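Local coordinates for UPF0311 protein CA_C3321 (Clostridium acetobutylicum ATCC 824, PDB 3G7G), which is of unknown function, belongs to the UPF0311 (DUF3237) family, and folds as an eight-stranded antiparallel beta-barrel in an assembly of four chains, at residues G28-D31 and I32-R35. Residues are numbered along the deposited sequence; the frame is centred on the assembly and turned at random.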
ATOM      1  N   GLY A  28     -19.552  -6.146  -7.888  1.00 27.79           N
ATOM      2  CA  GLY A  28     -20.136  -5.114  -8.693  1.00 27.43           C
ATOM      3  C   GLY A  28     -19.353  -4.802  -9.919  1.00 28.00           C
ATOM      4  O   GLY A  28     -18.191  -5.145 -10.006  1.00 28.76           O
ATOM      5  N   GLN A  29     -19.992  -4.121 -10.859  1.00 29.25           N
ATOM      6  CA  GLN A  29     -19.311  -3.702 -12.077  1.00 30.10           C
ATOM      7  C   GLN A  29     -19.889  -2.384 -12.615  1.00 29.49           C
ATOM      8  O   GLN A  29     -21.083  -2.096 -12.469  1.00 28.42           O
ATOM      9  CB  GLN A  29     -19.427  -4.805 -13.141  1.00 30.31           C
ATOM     10  CG  GLN A  29     -18.989  -4.421 -14.537  1.00 32.18           C
ATOM     11  CD  GLN A  29     -19.013  -5.588 -15.509  1.00 33.98           C
ATOM     12  OE1 GLN A  29     -18.927  -6.739 -15.103  1.00 41.34           O
ATOM     13  NE2 GLN A  29     -19.152  -5.291 -16.798  1.00 37.33           N
ATOM     14  N   ASP A  30     -19.007  -1.607 -13.230  1.00 28.27           N
ATOM     15  CA  ASP A  30     -19.364  -0.475 -14.050  1.00 28.12           C
ATOM     16  C   ASP A  30     -18.257  -0.204 -15.068  1.00 27.32           C
ATOM     17  O   ASP A  30     -17.221  -0.846 -15.046  1.00 25.45           O
ATOM     18  CB  ASP A  30     -19.713   0.751 -13.197  1.00 28.06           C
ATOM     19  CG  ASP A  30     -18.513   1.515 -12.704  1.00 28.87           C
ATOM     20  OD1 ASP A  30     -17.325   1.241 -13.058  1.00 29.61           O
ATOM     21  OD2 ASP A  30     -18.776   2.425 -11.933  1.00 25.46           O
ATOM     22  N   ASP A  31     -18.478   0.759 -15.948  1.00 27.75           N
ATOM     23  CA  ASP A  31     -17.536   1.013 -17.071  1.00 28.10           C
ATOM     24  C   ASP A  31     -16.378   2.027 -16.790  1.00 28.11           C
ATOM     25  O   ASP A  31     -15.682   2.415 -17.735  1.00 28.02           O
ATOM     26  CB  ASP A  31     -18.321   1.423 -18.338  1.00 27.41           C
ATOM     27  CG  ASP A  31     -18.846   0.225 -19.151  1.00 28.69           C
ATOM     28  OD1 ASP A  31     -18.525  -0.962 -18.881  1.00 29.62           O
ATOM     29  OD2 ASP A  31     -19.610   0.501 -20.107  1.00 31.99           O
ATOM     30  N   ILE A  32     -16.163   2.438 -15.526  1.00 28.20           N
ATOM     31  CA  ILE A  32     -14.954   3.204 -15.137  1.00 28.17           C
ATOM     32  C   ILE A  32     -14.034   2.416 -14.207  1.00 27.78           C
ATOM     33  O   ILE A  32     -12.823   2.392 -14.418  1.00 27.08           O
ATOM     34  CB  ILE A  32     -15.195   4.469 -14.236  1.00 29.13           C
ATOM     35  CG1 ILE A  32     -16.641   4.715 -13.971  1.00 29.77           C
ATOM     36  CG2 ILE A  32     -14.401   5.743 -14.729  1.00 29.61           C
ATOM     37  CD1 ILE A  32     -16.832   5.183 -12.628  1.00 29.32           C
ATOM     38  N   VAL A  33     -14.599   1.868 -13.120  1.00 27.96           N
ATOM     39  CA  VAL A  33     -13.825   1.083 -12.147  1.00 27.39           C
ATOM     40  C   VAL A  33     -13.619  -0.338 -12.640  1.00 27.26           C
ATOM     41  O   VAL A  33     -12.564  -0.934 -12.435  1.00 26.63           O
ATOM     42  CB  VAL A  33     -14.443   1.090 -10.740  1.00 28.51           C
ATOM     43  CG1 VAL A  33     -14.651   2.545 -10.264  1.00 28.88           C
ATOM     44  CG2 VAL A  33     -15.691   0.354 -10.691  1.00 28.74           C
ATOM     45  N   GLY A  34     -14.610  -0.890 -13.324  1.00 26.83           N
ATOM     46  CA  GLY A  34     -14.514  -2.269 -13.770  1.00 26.44           C
ATOM     47  C   GLY A  34     -15.328  -3.196 -12.882  1.00 25.87           C
ATOM     48  O   GLY A  34     -16.242  -2.754 -12.191  1.00 25.88           O
ATOM     49  N   ARG A  35     -14.985  -4.476 -12.938  1.00 26.64           N
ATOM     50  CA  ARG A  35     -15.691  -5.559 -12.277  1.00 27.78           C
ATOM     51  C   ARG A  35     -14.875  -6.101 -11.082  1.00 27.37           C
ATOM     52  O   ARG A  35     -13.787  -6.668 -11.275  1.00 27.30           O
ATOM     53  CB  ARG A  35     -15.876  -6.697 -13.292  1.00 27.92           C
ATOM     54  CG  ARG A  35     -16.715  -7.896 -12.811  1.00 28.83           C
ATOM     55  CD  ARG A  35     -16.786  -8.979 -13.906  1.00 33.67           C
ATOM     56  NE  ARG A  35     -17.845  -9.949 -13.631  1.00 39.59           N
ATOM     57  CZ  ARG A  35     -19.039 -10.067 -14.250  1.00 43.96           C
ATOM     58  NH1 ARG A  35     -19.425  -9.284 -15.267  1.00 44.30           N
ATOM     59  NH2 ARG A  35     -19.884 -11.011 -13.812  1.00 45.06           N
TER
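Q29 and R35 stand opposite each other as an antiparallel non-hydrogen-bonded pair, their CA atoms 4.1 Å apart. One step nearer the turn, D30 N donates to G34 O at 3.2 Å, while the return bond from G34 N to D30 O is weak and bent. The same G34 O also takes a CA-H...O contact from Q29 CA at 3.2 Å. G34 has a positive phi of 102°, a conformation most at home in glycine.

Inside the turn, the D30 carboxylate collects backbone N-H groups. Its chi1 of 81° puts CG between the backbone N and the carbonyl carbon, folding the carboxylate back over the loop. OD1 then accepts from V33 N at 2.8 Å, nearly along its C-O axis, and from I32 N at 3.0 Å, the latter coming from above the carboxylate plane. The bond to I32 N makes this an Asx turn, set in the hairpin between strands 11-30 and 34-47, the first two strands of the barrel. A third approach to OD1, from G34 N, is long and weak. V33 CG2 lies an uncomfortably short 3.0 Å from OD1, and the placement of the I32 side chain beside OD2 is doubtful. OD2 itself faces a neighbouring subunit, where it forms a salt bridge with K132 of that chain, and the same lysine also packs on I32 and V33.

Back along the strands, Q29 and R35 send their side chains out on one face of the sheet. Both are extended, with CG anti to the backbone N, which brings OE1 of Q29 alongside the arginine's aliphatic carbons and within 2.6 Å of its NH1. That bond is weak because it is bent; the amide and guanidinium planes lie 65° apart.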